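Local coordinates for protein structure-specific endonuclease subunit slx4 (PDB 4ZDT) that serves as the regulatory subunit of the Slx1-Slx4 structure-specific endonuclease, which resolves DNA secondary structures formed during repair and recombination, at residues Ala11-Val16 and Lys56-Lys61; Ala19-Val24 and Gln40-Arg45; Ile26-Tyr31 and Tyr62-Lys67. All coordinates share one frame; numbering follows the deposited sequence.

Contact 1 (Ala11-Val16 and Lys56-Lys61)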
loop_
_atom_site.group_PDB
_atom_site.type_symbol
_atom_site.label_atom_id
_atom_site.label_comp_id
_atom_site.label_asym_id
_atom_site.label_seq_id
_atom_site.Cartn_x
_atom_site.Cartn_y
_atom_site.Cartn_z
ATOM N N ALA B 11 -4.034 -12.545 -6.365
ATOM C CA ALA B 11 -5.433 -12.195 -6.182
ATOM C C ALA B 11 -5.684 -11.406 -4.893
ATOM O O ALA B 11 -6.486 -10.460 -4.900
ATOM C CB ALA B 11 -6.317 -13.450 -6.227
ATOM N N ILE B 12 -5.004 -11.764 -3.795
ATOM C CA ILE B 12 -5.154 -10.996 -2.547
ATOM C C ILE B 12 -4.636 -9.561 -2.779
ATOM O O ILE B 12 -5.319 -8.583 -2.431
ATOM C CB ILE B 12 -4.440 -11.653 -1.326
ATOM C CG1 ILE B 12 -4.990 -13.072 -1.041
ATOM C CG2 ILE B 12 -4.569 -10.774 -0.064
ATOM C CD1 ILE B 12 -4.035 -13.941 -0.180
ATOM N N SER B 13 -3.449 -9.442 -3.389
ATOM C CA SER B 13 -2.877 -8.130 -3.682
ATOM C C SER B 13 -3.819 -7.302 -4.560
ATOM O O SER B 13 -4.018 -6.102 -4.304
ATOM C CB SER B 13 -1.498 -8.255 -4.335
ATOM O OG SER B 13 -0.586 -8.945 -3.470
ATOM N N GLN B 14 -4.392 -7.942 -5.585
ATOM C CA GLN B 14 -5.315 -7.262 -6.487
ATOM C C GLN B 14 -6.540 -6.742 -5.770
ATOM O O GLN B 14 -6.978 -5.628 -6.050
ATOM C CB GLN B 14 -5.702 -8.123 -7.702
ATOM C CG GLN B 14 -4.541 -8.414 -8.644
ATOM C CD GLN B 14 -3.890 -7.153 -9.193
ATOM O OE1 GLN B 14 -4.541 -6.338 -9.858
ATOM N NE2 GLN B 14 -2.606 -6.987 -8.923
ATOM N N VAL B 15 -7.085 -7.506 -4.824
ATOM C CA VAL B 15 -8.235 -7.024 -4.070
ATOM C C VAL B 15 -7.889 -5.808 -3.193
ATOM O O VAL B 15 -8.644 -4.806 -3.130
ATOM C CB VAL B 15 -8.867 -8.134 -3.198
ATOM C CG1 VAL B 15 -9.942 -7.545 -2.341
ATOM C CG2 VAL B 15 -9.458 -9.261 -4.093
ATOM N N VAL B 16 -6.755 -5.903 -2.500
ATOM C CA VAL B 16 -6.270 -4.810 -1.666
ATOM C C VAL B 16 -6.149 -3.514 -2.469
ATOM O O VAL B 16 -6.571 -2.453 -1.998
ATOM C CB VAL B 16 -4.904 -5.185 -1.010
ATOM C CG1 VAL B 16 -4.251 -3.962 -0.333
ATOM C CG2 VAL B 16 -5.124 -6.309 0.005
ATOM N N LYS B 56 -1.582 -15.428 6.037
ATOM C CA LYS B 56 -0.333 -15.338 6.790
ATOM C C LYS B 56 0.887 -15.404 5.877
ATOM O O LYS B 56 1.831 -14.616 6.054
ATOM C CB LYS B 56 -0.275 -16.399 7.897
ATOM C CG LYS B 56 -1.362 -16.210 8.950
ATOM C CD LYS B 56 -1.470 -17.396 9.904
ATOM C CE LYS B 56 -2.520 -17.105 10.976
ATOM N NZ LYS B 56 -2.729 -18.272 11.894
ATOM N N SER B 57 0.874 -16.320 4.903
ATOM C CA SER B 57 2.014 -16.469 3.991
ATOM C C SER B 57 2.129 -15.279 3.053
ATOM O O SER B 57 3.232 -14.849 2.727
ATOM C CB SER B 57 1.983 -17.793 3.195
ATOM O OG SER B 57 0.825 -17.912 2.375
ATOM N N TRP B 58 0.981 -14.749 2.630
ATOM C CA TRP B 58 0.936 -13.543 1.813
ATOM C C TRP B 58 1.543 -12.376 2.599
ATOM O O TRP B 58 2.443 -11.707 2.101
ATOM C CB TRP B 58 -0.513 -13.247 1.378
ATOM C CG TRP B 58 -0.668 -12.019 0.544
ATOM C CD1 TRP B 58 -0.459 -11.891 -0.802
ATOM C CD2 TRP B 58 -1.079 -10.734 1.013
ATOM N NE1 TRP B 58 -0.704 -10.588 -1.195
ATOM C CE2 TRP B 58 -1.090 -9.865 -0.095
ATOM C CE3 TRP B 58 -1.451 -10.237 2.271
ATOM C CZ2 TRP B 58 -1.455 -8.508 0.012
ATOM C CZ3 TRP B 58 -1.825 -8.898 2.376
ATOM C CH2 TRP B 58 -1.824 -8.054 1.246
ATOM N N CYS B 59 1.076 -12.165 3.829
ATOM C CA CYS B 59 1.591 -11.082 4.670
ATOM C C CYS B 59 3.101 -11.204 4.859
ATOM O O CYS B 59 3.838 -10.210 4.725
ATOM C CB CYS B 59 0.906 -11.025 6.048
ATOM S SG CYS B 59 -0.840 -10.552 6.112
ATOM N N ASP B 60 3.570 -12.420 5.160
ATOM C CA ASP B 60 4.996 -12.638 5.413
ATOM C C ASP B 60 5.801 -12.332 4.173
ATOM O O ASP B 60 6.860 -11.727 4.266
ATOM C CB ASP B 60 5.281 -14.076 5.879
ATOM C CG ASP B 60 6.674 -14.236 6.484
ATOM O OD1 ASP B 60 7.107 -13.350 7.264
ATOM O OD2 ASP B 60 7.334 -15.251 6.183
ATOM N N LYS B 61 5.296 -12.730 3.006
ATOM C CA LYS B 61 6.020 -12.556 1.753
ATOM C C LYS B 61 6.032 -11.100 1.251
ATOM O O LYS B 61 7.018 -10.652 0.664
ATOM C CB LYS B 61 5.445 -13.495 0.686
ATOM C CG LYS B 61 6.024 -13.363 -0.712
ATOM C CD LYS B 61 7.329 -14.125 -0.850
ATOM C CE LYS B 61 7.851 -14.089 -2.273
ATOM N NZ LYS B 61 6.880 -14.696 -3.255
#
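Trp58 of helix 52-62 meets Ile12 and Ser13 of helix 3-18 in two ways, through its face and through its N-H. The short helical segments cross at -76° with their axes 11.3 Å apart, and the indole spans the gap. Its CG stands opposite the backbone N (chi1 179°), which carries the ring straight out toward Ile12. The tight part is here: Ile12 CG2 sits 3.6 Å from the centroid of the six-membered ring of Trp58, nearly on the ring normal, a CH-pi contact, while Ile12 CD1 lies against Trp58 CB and CG. At the ring edge, Trp58 NE1 donates to Ser13 OG at 2.8 Å, with the oxygen almost exactly in the indole plane. This buried hydroxyl is also hydrogen-bonded to the carbonyl oxygen of Cys45 of the Slx1 chain, so the indole N-H and the partner subunit share one serine. Packing is looser toward Val16, whose CG2 comes obliquely to Trp58 CH2 at 3.9 Å. The solvent side is the outer surface of helix 52-62, where Lys56, Asp60 and Lys61 are exposed. This tryptophan, set between two crossed helices, is part of the buried core of the all-helical Slx4 C-terminal domain and also lines its interface with Slx1.

Contact 2 (Ala19-Val24 and Gln40-Arg45)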
loop_
_atom_site.group_PDB
_atom_site.type_symbol
_atom_site.label_atom_id
_atom_site.label_comp_id
_atom_site.label_asym_id
_atom_site.label_seq_id
_atom_site.Cartn_x
_atom_site.Cartn_y
_atom_site.Cartn_z
ATOM N N ALA B 19 -10.010 -2.629 -4.605
ATOM C CA ALA B 19 -11.226 -2.348 -3.848
ATOM C C ALA B 19 -11.445 -0.841 -3.700
ATOM O O ALA B 19 -10.476 -0.090 -3.489
ATOM C CB ALA B 19 -11.139 -2.980 -2.473
ATOM N N LYS B 20 -12.707 -0.403 -3.782
ATOM C CA LYS B 20 -13.051 1.009 -3.500
ATOM C C LYS B 20 -12.661 1.377 -2.081
ATOM O O LYS B 20 -12.264 2.505 -1.823
ATOM C CB LYS B 20 -14.549 1.299 -3.699
ATOM C CG LYS B 20 -15.124 0.817 -5.031
ATOM C CD LYS B 20 -14.690 1.652 -6.240
ATOM C CE LYS B 20 -15.403 1.166 -7.510
ATOM N NZ LYS B 20 -15.040 1.969 -8.708
ATOM N N ASP B 21 -12.794 0.425 -1.166
ATOM C CA ASP B 21 -12.345 0.597 0.206
ATOM C C ASP B 21 -10.815 0.412 0.284
ATOM O O ASP B 21 -10.307 -0.722 0.307
ATOM C CB ASP B 21 -13.058 -0.396 1.118
ATOM C CG ASP B 21 -12.563 -0.345 2.550
ATOM O OD1 ASP B 21 -11.769 0.545 2.929
ATOM O OD2 ASP B 21 -12.978 -1.207 3.322
ATOM N N ASN B 22 -10.097 1.536 0.306
ATOM C CA ASN B 22 -8.636 1.515 0.262
ATOM C C ASN B 22 -7.972 1.482 1.633
ATOM O O ASN B 22 -6.739 1.626 1.751
ATOM C CB ASN B 22 -8.109 2.685 -0.591
ATOM C CG ASN B 22 -8.281 4.042 0.080
ATOM O OD1 ASN B 22 -8.772 4.147 1.201
ATOM N ND2 ASN B 22 -7.872 5.092 -0.623
ATOM N N SER B 23 -8.783 1.294 2.668
ATOM C CA SER B 23 -8.308 1.357 4.041
ATOM C C SER B 23 -7.267 0.288 4.351
ATOM O O SER B 23 -6.325 0.549 5.108
ATOM C CB SER B 23 -9.467 1.303 5.044
ATOM O OG SER B 23 -10.230 0.108 4.915
ATOM N N VAL B 24 -7.429 -0.912 3.791
ATOM C CA VAL B 24 -6.428 -1.952 4.018
ATOM C C VAL B 24 -5.102 -1.549 3.373
ATOM O O VAL B 24 -4.052 -1.701 3.977
ATOM C CB VAL B 24 -6.856 -3.348 3.493
ATOM C CG1 VAL B 24 -5.694 -4.349 3.623
ATOM C CG2 VAL B 24 -8.063 -3.854 4.253
ATOM N N GLN B 40 -9.670 -11.663 6.477
ATOM C CA GLN B 40 -10.300 -12.788 5.783
ATOM C C GLN B 40 -11.765 -12.492 5.442
ATOM O O GLN B 40 -12.211 -12.740 4.316
ATOM C CB GLN B 40 -10.165 -14.066 6.617
ATOM C CG GLN B 40 -10.710 -15.330 5.945
ATOM C CD GLN B 40 -10.544 -16.557 6.823
ATOM O OE1 GLN B 40 -10.876 -16.527 8.013
ATOM N NE2 GLN B 40 -10.017 -17.643 6.247
ATOM N N LEU B 41 -12.499 -11.939 6.412
ATOM C CA LEU B 41 -13.906 -11.555 6.207
ATOM C C LEU B 41 -14.036 -10.399 5.224
ATOM O O LEU B 41 -14.924 -10.403 4.355
ATOM C CB LEU B 41 -14.563 -11.204 7.554
ATOM C CG LEU B 41 -14.720 -12.344 8.560
ATOM C CD1 LEU B 41 -14.807 -11.808 10.009
ATOM C CD2 LEU B 41 -15.945 -13.175 8.227
ATOM N N TRP B 42 -13.129 -9.428 5.338
ATOM C CA TRP B 42 -13.088 -8.296 4.402
ATOM C C TRP B 42 -12.890 -8.818 2.979
ATOM O O TRP B 42 -13.599 -8.418 2.056
ATOM C CB TRP B 42 -11.956 -7.335 4.801
ATOM C CG TRP B 42 -11.824 -6.027 4.005
ATOM C CD1 TRP B 42 -12.438 -4.833 4.281
ATOM C CD2 TRP B 42 -10.968 -5.781 2.877
ATOM N NE1 TRP B 42 -12.045 -3.866 3.371
ATOM C CE2 TRP B 42 -11.143 -4.421 2.502
ATOM C CE3 TRP B 42 -10.071 -6.578 2.141
ATOM C CZ2 TRP B 42 -10.458 -3.841 1.422
ATOM C CZ3 TRP B 42 -9.390 -5.997 1.058
ATOM C CH2 TRP B 42 -9.593 -4.638 0.713
ATOM N N LEU B 43 -11.933 -9.728 2.799
ATOM C CA LEU B 43 -11.730 -10.339 1.491
ATOM C C LEU B 43 -12.976 -11.080 1.006
ATOM O O LEU B 43 -13.328 -11.002 -0.162
ATOM C CB LEU B 43 -10.517 -11.286 1.499
ATOM C CG LEU B 43 -9.177 -10.582 1.709
ATOM C CD1 LEU B 43 -8.078 -11.596 2.040
ATOM C CD2 LEU B 43 -8.847 -9.719 0.463
ATOM N N LYS B 44 -13.619 -11.816 1.905
ATOM C CA LYS B 44 -14.813 -12.584 1.527
ATOM C C LYS B 44 -15.904 -11.665 0.947
ATOM O O LYS B 44 -16.497 -11.964 -0.099
ATOM C CB LYS B 44 -15.322 -13.377 2.730
ATOM C CG LYS B 44 -16.504 -14.299 2.433
ATOM C CD LYS B 44 -16.921 -15.034 3.703
ATOM C CE LYS B 44 -18.296 -15.696 3.522
ATOM N NZ LYS B 44 -18.624 -16.516 4.726
ATOM N N ARG B 45 -16.132 -10.531 1.615
ATOM C CA ARG B 45 -17.052 -9.488 1.116
ATOM C C ARG B 45 -16.658 -8.939 -0.253
ATOM O O ARG B 45 -17.504 -8.388 -0.965
ATOM C CB ARG B 45 -17.158 -8.324 2.116
ATOM C CG ARG B 45 -17.972 -8.639 3.369
ATOM C CD ARG B 45 -18.231 -7.372 4.225
ATOM N NE ARG B 45 -17.265 -7.225 5.319
ATOM C CZ ARG B 45 -16.404 -6.215 5.461
ATOM N NH1 ARG B 45 -16.364 -5.215 4.584
ATOM N NH2 ARG B 45 -15.576 -6.207 6.502
#
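The Asx turn at Asp21, which leads into helix 23-29, takes the indole N-H of Trp42 from helix 36-45. Asp21 splits its carboxylate between two jobs. OD1 faces its own turn, accepting the backbone N of Ser23 at 3.1 Å and the hydroxyl Ser23 OG at 2.6 Å, the latter on the syn side. OD2 is left for the indole: with CG anti to the backbone N (chi1 176°), Asp21 extends its carboxylate to the ring, Trp42 NE1 lies 2.8 Å from Asp21 OD2, and the N-H points straight at it (179°). The oxygen is in the ring plane, yet the indole nitrogen approaches Asp21 OD2 from well above the carboxylate plane, the two flat groups being turned 74° apart. The two bonds to OD1 probably keep the carboxylate from swinging away. In this helical domain of Slx4 the turn between helices 3-18 and 23-29 is thus tied to helix 36-45. Val24 CG2 lies 3.6 Å from the centroid of the six-membered ring of Trp42, over its face, and Ala19 CB approaches Trp42 CH2 obliquely at 3.9 Å. Were Trp42 cut back to alanine, Asp21 OD2 would probably lose its N-H donor and a gap would open beside Val24 and Ala19. Val15 of helix 3-18 also packs on the indole, and Lys46 makes a cation-pi contact with it.

Contact 3 (Ile26-Tyr31 and Tyr62-Lys67)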
loop_
_atom_site.group_PDB
_atom_site.type_symbol
_atom_site.label_atom_id
_atom_site.label_comp_id
_atom_site.label_asym_id
_atom_site.label_seq_id
_atom_site.Cartn_x
_atom_site.Cartn_y
_atom_site.Cartn_z
ATOM N N ILE B 26 -4.019 1.365 2.761
ATOM C CA ILE B 26 -3.465 2.489 3.534
ATOM C C ILE B 26 -2.801 2.009 4.823
ATOM O O ILE B 26 -1.765 2.544 5.227
ATOM C CB ILE B 26 -4.547 3.551 3.831
ATOM C CG1 ILE B 26 -5.008 4.210 2.520
ATOM C CG2 ILE B 26 -4.032 4.603 4.828
ATOM C CD1 ILE B 26 -4.008 5.155 1.937
ATOM N N LYS B 27 -3.377 0.987 5.462
ATOM C CA LYS B 27 -2.736 0.388 6.630
ATOM C C LYS B 27 -1.356 -0.173 6.278
ATOM O O LYS B 27 -0.365 0.109 6.964
ATOM C CB LYS B 27 -3.619 -0.709 7.269
ATOM C CG LYS B 27 -4.768 -0.141 8.129
ATOM C CD LYS B 27 -5.646 -1.274 8.670
ATOM C CE LYS B 27 -6.808 -0.743 9.498
ATOM N NZ LYS B 27 -7.518 -1.885 10.099
ATOM N N ILE B 28 -1.300 -0.952 5.207
ATOM C CA ILE B 28 -0.061 -1.566 4.718
ATOM C C ILE B 28 0.980 -0.486 4.404
ATOM O O ILE B 28 2.135 -0.588 4.812
ATOM C CB ILE B 28 -0.335 -2.418 3.444
ATOM C CG1 ILE B 28 -1.194 -3.648 3.809
ATOM C CG2 ILE B 28 0.986 -2.854 2.725
ATOM C CD1 ILE B 28 -1.787 -4.379 2.586
ATOM N N LEU B 29 0.550 0.540 3.677
ATOM C CA LEU B 29 1.446 1.624 3.261
ATOM C C LEU B 29 1.969 2.479 4.420
ATOM O O LEU B 29 2.907 3.259 4.238
ATOM C CB LEU B 29 0.757 2.504 2.209
ATOM C CG LEU B 29 0.401 1.842 0.876
ATOM C CD1 LEU B 29 -0.429 2.804 -0.014
ATOM C CD2 LEU B 29 1.649 1.352 0.132
ATOM N N THR B 30 1.346 2.362 5.587
ATOM C CA THR B 30 1.754 3.122 6.766
ATOM C C THR B 30 2.291 2.209 7.864
ATOM O O THR B 30 2.414 2.620 9.015
ATOM C CB THR B 30 0.619 4.023 7.306
ATOM O OG1 THR B 30 -0.492 3.217 7.709
ATOM C CG2 THR B 30 0.159 5.004 6.229
ATOM N N TYR B 31 2.630 0.976 7.484
ATOM C CA TYR B 31 3.172 -0.028 8.407
ATOM C C TYR B 31 2.269 -0.296 9.630
ATOM O O TYR B 31 2.768 -0.541 10.729
ATOM C CB TYR B 31 4.612 0.363 8.860
ATOM C CG TYR B 31 5.558 0.636 7.688
ATOM C CD1 TYR B 31 6.157 -0.424 7.011
ATOM C CD2 TYR B 31 5.838 1.932 7.272
ATOM C CE1 TYR B 31 7.008 -0.194 5.948
ATOM C CE2 TYR B 31 6.696 2.176 6.211
ATOM C CZ TYR B 31 7.270 1.123 5.552
ATOM O OH TYR B 31 8.112 1.365 4.493
ATOM N N TYR B 62 4.954 -10.366 1.494
ATOM C CA TYR B 62 4.784 -9.030 0.890
ATOM C C TYR B 62 4.824 -7.834 1.856
ATOM O O TYR B 62 4.559 -6.709 1.438
ATOM C CB TYR B 62 3.510 -8.991 0.018
ATOM C CG TYR B 62 3.596 -9.959 -1.140
ATOM C CD1 TYR B 62 4.332 -9.645 -2.286
ATOM C CD2 TYR B 62 2.977 -11.205 -1.073
ATOM C CE1 TYR B 62 4.442 -10.543 -3.339
ATOM C CE2 TYR B 62 3.076 -12.114 -2.124
ATOM C CZ TYR B 62 3.809 -11.783 -3.248
ATOM O OH TYR B 62 3.905 -12.684 -4.284
ATOM N N GLY B 63 5.149 -8.077 3.126
ATOM C CA GLY B 63 5.445 -7.019 4.092
ATOM C C GLY B 63 4.236 -6.426 4.796
ATOM O O GLY B 63 4.121 -5.201 4.980
ATOM N N VAL B 64 3.320 -7.281 5.193
ATOM C CA VAL B 64 2.153 -6.827 5.933
ATOM C C VAL B 64 2.268 -7.335 7.379
ATOM O O VAL B 64 2.530 -8.526 7.595
ATOM C CB VAL B 64 0.873 -7.324 5.242
ATOM C CG1 VAL B 64 -0.383 -6.912 6.017
ATOM C CG2 VAL B 64 0.838 -6.813 3.780
ATOM N N LEU B 65 2.072 -6.440 8.351
ATOM C CA LEU B 65 2.154 -6.792 9.763
ATOM C C LEU B 65 0.836 -7.373 10.258
ATOM O O LEU B 65 -0.242 -6.864 9.935
ATOM C CB LEU B 65 2.495 -5.555 10.625
ATOM C CG LEU B 65 3.919 -4.982 10.661
ATOM C CD1 LEU B 65 4.377 -4.521 9.309
ATOM C CD2 LEU B 65 4.005 -3.829 11.669
ATOM N N MET B 66 0.935 -8.419 11.067
ATOM C CA MET B 66 -0.234 -9.069 11.616
ATOM C C MET B 66 -0.360 -8.808 13.117
ATOM O O MET B 66 0.619 -8.937 13.861
ATOM C CB MET B 66 -0.172 -10.573 11.310
ATOM C CG MET B 66 -0.200 -10.863 9.801
ATOM S SD MET B 66 -0.071 -12.615 9.388
ATOM C CE MET B 66 1.702 -12.798 9.279
ATOM N N LYS B 67 -1.561 -8.432 13.551
ATOM C CA LYS B 67 -1.854 -8.293 14.982
ATOM C C LYS B 67 -1.674 -9.648 15.664
ATOM O O LYS B 67 -2.100 -10.671 15.131
ATOM C CB LYS B 67 -3.274 -7.774 15.204
ATOM C CG LYS B 67 -3.427 -6.280 14.957
ATOM C CD LYS B 67 -4.837 -5.791 15.293
ATOM C CE LYS B 67 -5.006 -4.326 14.910
ATOM N NZ LYS B 67 -6.428 -3.869 15.016
HETATM O O HOH W 1 3.068 -2.794 6.177
#
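A Schellman motif closes helix 23-29, and the tail that follows helix 52-62 packs alongside it, Val64 against Ile28 and Leu65 against Tyr31. Tyr31 is the C-prime residue, with positive phi: its N bonds back to Ile28 O, and Ser32 N returns to Lys27 O. The turn leaves the carbonyl oxygen of Tyr31 beside the tail, where the methyl Leu65 CD2 touches Tyr31 O at 3.6 Å. That is a contact of plain van der Waals kind on the exposed side.

The buried side is aliphatic. Ile28 has CG1 beside its backbone N and opposite the carbonyl carbon (chi1 -68°), and the ethyl branch this sets out crosses Val64 at a slant. Val64 CG2 is 3.8 Å from Ile28 CG1 and equally far from Ile28 CD1, so one methyl of the valine rests on two atoms of the isoleucine. No direct hydrogen bond joins the two segments; a water does it instead. It gives one proton to Ile28 O at 2.8 Å and the other to Gly63 O at 2.9 Å. Ile28 O thereby accepts from both Tyr31 N and the water, while Gly63, with positive phi, turns the chain out of helix 52-62. Farther along, Lys27 NZ and Lys67 NZ, 5.4 Å apart and not in contact, would probably repel each other mildly.

Several elements converge here: Val64 also packs on Trp58 and Cys59 of helix 52-62, Ile28 meets Val16 of helix 3-18, and the backbone of Leu65 and Lys67 hydrogen-bonds to that of Ile34. On the Slx1 chain, Trp63 NE1 bonds to Leu29 O and Arg64 makes a cation-pi contact with Tyr31, so the end of helix 23-29 sits between the Slx4 helices and the partner subunit.

How the contacts relate
Contact 1 is the core of the three, fully buried near the centre of the chain; contacts 2 and 3 are partly buried and take opposite ends of helix 23-29. Contacts 1 and 2 repeat one scheme, an indole with an aliphatic methyl over its face and an oxygen at its N-H, but the acceptor is a serine hydroxyl inside and a carboxylate nearer the surface. Contact 3 has aliphatic packing and a bridging water instead. Val15 CG1 joins the first two, lying 3.8 Å from Trp42 CZ3. Contacts 1 and 3 meet where Val64 CG2 packs on Trp58 CZ3 and where Val64 N probably bonds to Cys59 O.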